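Local coordinates for oxygen-independent coproporphyrinogen III oxidase (PDB 1OLT), which catalyses the oxygen-independent oxidative decarboxylation of two propionates of coproporphyrinogen III to vinyl groups in haem biosynthesis, using S-adenosylmethionine and a [4Fe-4S] cluster, at residues I423-A427 and K428-L432; D372-K375 and S376-N380; Q84-D87 and A88-Q91. All coordinates share one frame; numbering follows the deposited sequence.

Overall arrangement
Contacts 1 and 2 belong to the HemN C-terminal domain and touch through Val425 CG2 and Leu377 CD2, 4.3 Å apart, where the middle strand of a small antiparallel sheet meets helix 365-380. Contact 3 lies in the radical SAM core on the opposite side of the molecule's centre, its centre about 36 Å from that of contact 2 and 45 Å from that of contact 1. Contacts 2 and 3 are turns within regular helices, each with a buried apolar flank; the more polar flank is partly exposed in contact 2 and exposed in contact 3, where two carboxylates share an arginine. Contact 1 instead leaves a strand through a turn held by a threonine hydroxyl.

Contact 1: residues I423-A427 and K428-L432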
loop_
_atom_site.group_PDB
_atom_site.type_symbol
_atom_site.label_atom_id
_atom_site.label_comp_id
_atom_site.label_asym_id
_atom_site.label_seq_id
_atom_site.Cartn_x
_atom_site.Cartn_y
_atom_site.Cartn_z
ATOM N N ILE A 423 -9.699 15.508 18.493
ATOM C CA ILE A 423 -9.994 14.104 18.747
ATOM C C ILE A 423 -8.684 13.356 18.974
ATOM O O ILE A 423 -7.713 13.574 18.276
ATOM C CB ILE A 423 -10.734 13.491 17.543
ATOM C CG1 ILE A 423 -12.081 14.159 17.345
ATOM C CG2 ILE A 423 -10.950 11.981 17.715
ATOM C CD1 ILE A 423 -12.509 14.167 15.902
ATOM N N GLN A 424 -8.679 12.510 20.003
ATOM C CA GLN A 424 -7.588 11.592 20.259
ATOM C C GLN A 424 -8.152 10.165 20.132
ATOM O O GLN A 424 -9.156 9.828 20.761
ATOM C CB GLN A 424 -7.006 11.851 21.655
ATOM C CG GLN A 424 -5.914 10.893 22.100
ATOM C CD GLN A 424 -4.682 10.935 21.220
ATOM O OE1 GLN A 424 -3.902 11.873 21.300
ATOM N NE2 GLN A 424 -4.501 9.906 20.381
ATOM N N VAL A 425 -7.538 9.346 19.282
ATOM C CA VAL A 425 -7.872 7.914 19.238
ATOM C C VAL A 425 -7.161 7.281 20.433
ATOM O O VAL A 425 -5.995 7.548 20.689
ATOM C CB VAL A 425 -7.478 7.247 17.913
ATOM C CG1 VAL A 425 -7.956 5.791 17.873
ATOM C CG2 VAL A 425 -8.045 8.041 16.741
ATOM N N THR A 426 -7.905 6.494 21.193
ATOM C CA THR A 426 -7.397 5.904 22.410
ATOM C C THR A 426 -6.686 4.621 22.102
ATOM O O THR A 426 -6.781 4.097 20.991
ATOM C CB THR A 426 -8.560 5.574 23.381
ATOM O OG1 THR A 426 -9.426 4.609 22.758
ATOM C CG2 THR A 426 -9.431 6.795 23.666
ATOM N N ALA A 427 -5.984 4.103 23.100
ATOM C CA ALA A 427 -5.347 2.790 23.002
ATOM C C ALA A 427 -6.339 1.714 22.544
ATOM O O ALA A 427 -6.025 0.881 21.709
ATOM C CB ALA A 427 -4.725 2.391 24.368
ATOM N N LYS A 428 -7.531 1.751 23.119
ATOM C CA LYS A 428 -8.639 0.863 22.745
ATOM C C LYS A 428 -9.195 1.104 21.305
ATOM O O LYS A 428 -9.607 0.165 20.629
ATOM C CB LYS A 428 -9.790 1.020 23.776
ATOM C CG LYS A 428 -9.532 0.444 25.158
ATOM C CD LYS A 428 -10.739 0.737 26.106
ATOM C CE LYS A 428 -10.514 0.264 27.539
ATOM N NZ LYS A 428 -10.200 -1.194 27.649
ATOM N N GLY A 429 -9.241 2.355 20.855
ATOM C CA GLY A 429 -9.765 2.674 19.527
ATOM C C GLY A 429 -8.829 2.497 18.324
ATOM O O GLY A 429 -9.281 2.582 17.180
ATOM N N ARG A 430 -7.540 2.263 18.551
ATOM C CA ARG A 430 -6.592 2.227 17.423
ATOM C C ARG A 430 -6.924 1.134 16.406
ATOM O O ARG A 430 -6.877 1.371 15.231
ATOM C CB ARG A 430 -5.146 2.100 17.906
ATOM C CG ARG A 430 -4.616 3.354 18.621
ATOM C CD ARG A 430 -3.131 3.282 18.939
ATOM N NE ARG A 430 -2.409 3.199 17.703
ATOM C CZ ARG A 430 -1.183 2.766 17.542
ATOM N NH1 ARG A 430 -0.459 2.320 18.558
ATOM N NH2 ARG A 430 -0.679 2.768 16.302
ATOM N N LEU A 431 -7.272 -0.057 16.872
ATOM C CA LEU A 431 -7.631 -1.156 15.958
ATOM C C LEU A 431 -8.963 -0.911 15.225
ATOM O O LEU A 431 -9.252 -1.544 14.192
ATOM C CB LEU A 431 -7.658 -2.496 16.701
ATOM C CG LEU A 431 -6.273 -3.024 17.088
ATOM C CD1 LEU A 431 -6.332 -3.952 18.288
ATOM C CD2 LEU A 431 -5.598 -3.730 15.862
ATOM N N LEU A 432 -9.760 0.016 15.760
ATOM C CA LEU A 432 -11.050 0.379 15.175
ATOM C C LEU A 432 -10.999 1.719 14.469
ATOM O O LEU A 432 -11.985 2.467 14.454
ATOM C CB LEU A 432 -12.077 0.397 16.312
ATOM C CG LEU A 432 -12.182 -0.968 17.026
ATOM C CD1 LEU A 432 -13.146 -0.963 18.223
ATOM C CD2 LEU A 432 -12.596 -2.048 16.005
HETATM O O HOH W 1 -6.725 -0.727 20.023
#
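Thr426 and Gly429 join through a side-chain-to-backbone hydrogen bond in the turn that leads from strand 422-425, the middle strand of the three-stranded antiparallel sheet in the HemN C-terminal domain, to helix 433-438. Lys428 comes first: its CB lies 3.7 Å from Thr426 OG1, while the rest of the chain runs away from the turn to NZ, which forms salt bridges with Asp7 and Asp9. The Gly429 N-H then points to Thr426 OG1 at 3.0 Å, with a moderately bent N-H...O angle of 146°. The hydroxyl is put there by a chi1 of 62°, which sets OG1 between the backbone N and the carbonyl carbon, and it also hydrogen-bonds to the carbonyl O of Gly414, tying the turn to the loop before strand 416-418. A valine in place of Thr426 would probably deprive the Gly429 N-H of its side-chain acceptor and the Gly414 carbonyl of its donor, loosening the turn from that loop. Gly429 has no side chain, and Val425 CG1 lies 3.4 Å from Gly429 C. Val425 is buried and also packs on Ile433 and Ile436 of the following helix. At Arg430 the methylene CG sits 3.3 Å from Thr426 O. The chain bends at chi3 (63°), and at its end NH2 bonds to the carbonyl O of Phe284 and the guanidinium makes a cation-pi contact with the Phe381 ring. Leu431, in one of its two conformers, lays its side chain on Ile6 and Trp8 of the N-terminal loop, and its backbone N donates to a water at 3.3 Å. Leu432, the N-cap residue of helix 433-438, closes the turn with its own backbone N bonded to Gly429 O at 3.0 Å.

Contact 2: residues D372-K375 and S376-N380; sequences DVIK and SLICN
Val373 and Leu377 lie side by side on successive turns of helix 365-380, pointing the same way, with Val373 CG1 4.1 Å from Leu377 CD1. Ile374 and Ile378 repeat the arrangement one position on; in one of the two conformers of Ile378, CG1 is 4.0 Å from Ile374 CG2. Val373 CG1 lies anti to the backbone N (chi1 169°), which swings this methyl along the helix toward the leucine. These four buried residues form the tight flank. The backbone beneath is regular, with i to i+4 bonds such as Ile378 N to Ile374 O at 2.9 Å. Cys379, also buried, lays SG 3.3 Å from the carbonyl O of Lys375.

Ser376, its CB 3.4 Å from Asp372 O, marks the border with the looser flank, which carries Asp372, Lys375 and Asn380, all partly exposed. Here the chain of Lys375, bent at chi3 and chi4, touches His307. Asn380, at the helix end, has OD1 bonded to the backbone N of Leu306. Strand 382-384 and helix 433-438 both pack on the apolar flank: Leu383 of the strand meets Val373 and Leu377, and Cys437 of the helix meets Ile374, Leu377 and Ile378.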
loop_
_atom_site.group_PDB
_atom_site.type_symbol
_atom_site.label_atom_id
_atom_site.label_comp_id
_atom_site.label_asym_id
_atom_site.label_seq_id
_atom_site.Cartn_x
_atom_site.Cartn_y
_atom_site.Cartn_z
ATOM N N ASP A 372 -8.044 15.113 4.264
ATOM C CA ASP A 372 -7.029 15.517 5.239
ATOM C C ASP A 372 -7.411 15.121 6.688
ATOM O O ASP A 372 -6.536 14.773 7.462
ATOM C CB ASP A 372 -6.757 17.030 5.184
ATOM C CG ASP A 372 -6.138 17.473 3.863
ATOM O OD1 ASP A 372 -5.669 16.598 3.115
ATOM O OD2 ASP A 372 -6.077 18.673 3.497
ATOM N N VAL A 373 -8.696 15.149 7.026
ATOM C CA VAL A 373 -9.165 14.656 8.328
ATOM C C VAL A 373 -8.829 13.169 8.484
ATOM O O VAL A 373 -8.234 12.727 9.475
ATOM C CB VAL A 373 -10.680 14.888 8.472
ATOM C CG1 VAL A 373 -11.248 14.154 9.673
ATOM C CG2 VAL A 373 -10.971 16.398 8.585
ATOM N N ILE A 374 -9.202 12.409 7.463
ATOM C CA ILE A 374 -9.084 10.972 7.492
ATOM C C ILE A 374 -7.602 10.584 7.504
ATOM O O ILE A 374 -7.229 9.766 8.313
ATOM C CB ILE A 374 -9.893 10.337 6.328
ATOM C CG1 ILE A 374 -11.400 10.526 6.613
ATOM C CG2 ILE A 374 -9.508 8.840 6.127
ATOM C CD1 ILE A 374 -12.359 10.146 5.486
ATOM N N LYS A 375 -6.766 11.214 6.659
ATOM C CA LYS A 375 -5.307 10.945 6.630
ATOM C C LYS A 375 -4.677 11.180 7.977
ATOM O O LYS A 375 -3.917 10.360 8.440
ATOM C CB LYS A 375 -4.553 11.827 5.616
ATOM C CG LYS A 375 -4.637 11.382 4.209
ATOM C CD LYS A 375 -3.899 12.351 3.179
ATOM C CE LYS A 375 -2.428 12.682 3.558
ATOM N NZ LYS A 375 -2.368 13.649 4.733
ATOM N N SER A 376 -4.984 12.318 8.596
ATOM C CA SER A 376 -4.533 12.589 9.971
ATOM C C SER A 376 -4.929 11.523 11.004
ATOM O O SER A 376 -4.142 11.179 11.851
ATOM C CB SER A 376 -5.057 13.956 10.453
ATOM O OG SER A 376 -4.697 14.163 11.816
ATOM N N LEU A 377 -6.146 11.009 10.944
ATOM C CA LEU A 377 -6.617 10.033 11.917
ATOM C C LEU A 377 -5.932 8.683 11.706
ATOM O O LEU A 377 -5.522 8.023 12.634
ATOM C CB LEU A 377 -8.149 9.870 11.807
ATOM C CG LEU A 377 -9.005 11.032 12.406
ATOM C CD1 LEU A 377 -10.495 10.865 12.077
ATOM C CD2 LEU A 377 -8.810 11.129 13.879
ATOM N N ILE A 378 -5.815 8.302 10.443
ATOM C CA ILE A 378 -5.239 7.004 10.041
ATOM C C ILE A 378 -3.752 6.920 10.349
ATOM O O ILE A 378 -3.278 5.891 10.822
ATOM C CB ILE A 378 -5.465 6.789 8.548
ATOM C CG1 ILE A 378 -6.957 6.571 8.268
ATOM C CG2 ILE A 378 -4.589 5.635 8.008
ATOM C CD1 ILE A 378 -7.473 5.204 8.654
ATOM N N CYS A 379 -3.037 8.016 10.114
ATOM C CA CYS A 379 -1.577 8.052 10.235
ATOM C C CYS A 379 -1.087 8.443 11.624
ATOM O O CYS A 379 -0.135 7.870 12.095
ATOM C CB CYS A 379 -0.977 9.044 9.271
ATOM S SG CYS A 379 -1.215 8.658 7.549
ATOM N N ASN A 380 -1.724 9.462 12.230
ATOM C CA ASN A 380 -1.302 10.017 13.534
ATOM C C ASN A 380 -2.187 9.674 14.735
ATOM O O ASN A 380 -1.852 9.978 15.869
ATOM C CB ASN A 380 -1.149 11.524 13.386
ATOM C CG ASN A 380 -0.048 11.869 12.391
ATOM O OD1 ASN A 380 1.070 11.391 12.515
ATOM N ND2 ASN A 380 -0.383 12.663 11.379
#

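Contact 3: residues Q84-D87 and A88-Q91; sequences QYLD and ALEQ
Leu89 CD1 approaches the Tyr85 ring obliquely, 3.7 Å from Tyr85 CE2. Phe61 adds a T-shaped stack with the same ring, and the hydroxyl is held at its tip by the carbonyl O of His58, a residue of an S-adenosylmethionine pocket, and by the backbone N of Val326. A chi1 of -173° places the ring anti to the backbone N, alongside the next helical turn. Leu86 CD2 reaches the same Leu89 CD1 at 3.7 Å, and one leucine methyl thus fits against both side chains. The backbone bond from Leu89 N to Tyr85 O, 2.9 Å, joins the two turns.

The carboxylates of Asp87 and Glu90 occupy the outer flank, where OD1 of Asp87 and OE1 of Glu90 are 4.8 Å apart and both form salt bridges with Arg125 NH2. A water donates to Asp87 O at 2.7 Å and to Glu90 OE1 at 3.0 Å, and accepts from Gln91 NE2. Asp87 O also accepts a weak bond from Gln91 N, 3.4 Å long, and so has both the water and this N-H as partners.

Helix 80-96 lies in the connection from strand 53-62, past the short strand 74-75, to the parallel strand 105-112 of the radical SAM core. Strand 53-62 and helix 343-353 pack on Tyr85 and Leu89, while Arg125 from the neighbouring helix 120-133 probably offsets the repulsion between the two like charges.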
loop_
_atom_site.group_PDB
_atom_site.type_symbol
_atom_site.label_atom_id
_atom_site.label_comp_id
_atom_site.label_asym_id
_atom_site.label_seq_id
_atom_site.Cartn_x
_atom_site.Cartn_y
_atom_site.Cartn_z
ATOM N N GLN A 84 6.930 -6.944 -24.344
ATOM C CA GLN A 84 5.812 -6.240 -24.937
ATOM C C GLN A 84 5.290 -5.156 -23.962
ATOM O O GLN A 84 4.988 -4.083 -24.373
ATOM C CB GLN A 84 4.640 -7.171 -25.262
ATOM C CG GLN A 84 4.945 -8.320 -26.207
ATOM C CD GLN A 84 3.763 -9.251 -26.424
ATOM O OE1 GLN A 84 2.938 -9.409 -25.513
ATOM N NE2 GLN A 84 3.650 -9.844 -27.673
ATOM N N TYR A 85 5.244 -5.472 -22.683
ATOM C CA TYR A 85 4.757 -4.559 -21.705
ATOM C C TYR A 85 5.690 -3.356 -21.537
ATOM O O TYR A 85 5.219 -2.209 -21.483
ATOM C CB TYR A 85 4.559 -5.308 -20.382
ATOM C CG TYR A 85 3.894 -4.476 -19.319
ATOM C CD1 TYR A 85 2.575 -4.163 -19.428
ATOM C CD2 TYR A 85 4.586 -4.028 -18.243
ATOM C CE1 TYR A 85 1.936 -3.392 -18.463
ATOM C CE2 TYR A 85 3.950 -3.277 -17.221
ATOM C CZ TYR A 85 2.617 -2.949 -17.374
ATOM O OH TYR A 85 1.928 -2.211 -16.409
ATOM N N LEU A 86 6.996 -3.585 -21.486
ATOM C CA LEU A 86 7.950 -2.506 -21.460
ATOM C C LEU A 86 7.936 -1.703 -22.752
ATOM O O LEU A 86 8.181 -0.486 -22.699
ATOM C CB LEU A 86 9.386 -2.987 -21.183
ATOM C CG LEU A 86 9.762 -3.514 -19.801
ATOM C CD1 LEU A 86 11.262 -3.594 -19.529
ATOM C CD2 LEU A 86 9.140 -2.826 -18.786
ATOM N N ASP A 87 7.567 -2.309 -23.887
ATOM C CA ASP A 87 7.369 -1.514 -25.113
ATOM C C ASP A 87 6.259 -0.483 -24.870
ATOM O O ASP A 87 6.363 0.649 -25.318
ATOM C CB ASP A 87 7.025 -2.344 -26.343
ATOM C CG ASP A 87 8.164 -3.198 -26.818
ATOM O OD1 ASP A 87 9.345 -2.908 -26.527
ATOM O OD2 ASP A 87 7.957 -4.224 -27.550
ATOM N N ALA A 88 5.180 -0.909 -24.225
ATOM C CA ALA A 88 4.034 -0.024 -23.940
ATOM C C ALA A 88 4.363 1.038 -22.888
ATOM O O ALA A 88 3.995 2.174 -23.041
ATOM C CB ALA A 88 2.850 -0.818 -23.513
ATOM N N LEU A 89 5.072 0.653 -21.850
ATOM C CA LEU A 89 5.547 1.574 -20.809
ATOM C C LEU A 89 6.466 2.634 -21.398
ATOM O O LEU A 89 6.306 3.830 -21.086
ATOM C CB LEU A 89 6.281 0.868 -19.690
ATOM C CG LEU A 89 5.441 0.126 -18.661
ATOM C CD1 LEU A 89 6.414 -0.607 -17.770
ATOM C CD2 LEU A 89 4.627 1.169 -17.856
ATOM N N GLU A 90 7.350 2.233 -22.297
ATOM C CA GLU A 90 8.163 3.218 -23.028
ATOM C C GLU A 90 7.297 4.321 -23.690
ATOM O O GLU A 90 7.600 5.502 -23.614
ATOM C CB GLU A 90 9.029 2.550 -24.100
ATOM C CG GLU A 90 9.841 3.554 -24.939
ATOM C CD GLU A 90 10.853 2.894 -25.923
ATOM O OE1 GLU A 90 10.747 1.687 -26.226
ATOM O OE2 GLU A 90 11.740 3.622 -26.480
ATOM N N GLN A 91 6.263 3.913 -24.383
ATOM C CA GLN A 91 5.389 4.857 -25.068
ATOM C C GLN A 91 4.609 5.719 -24.018
ATOM O O GLN A 91 4.530 6.946 -24.141
ATOM C CB GLN A 91 4.441 4.151 -26.005
ATOM C CG GLN A 91 5.091 3.503 -27.270
ATOM C CD GLN A 91 5.997 4.424 -28.000
ATOM O OE1 GLN A 91 5.670 5.583 -28.148
ATOM N NE2 GLN A 91 7.209 3.953 -28.345
HETATM O O HOH W 2 8.085 1.120 -27.367
#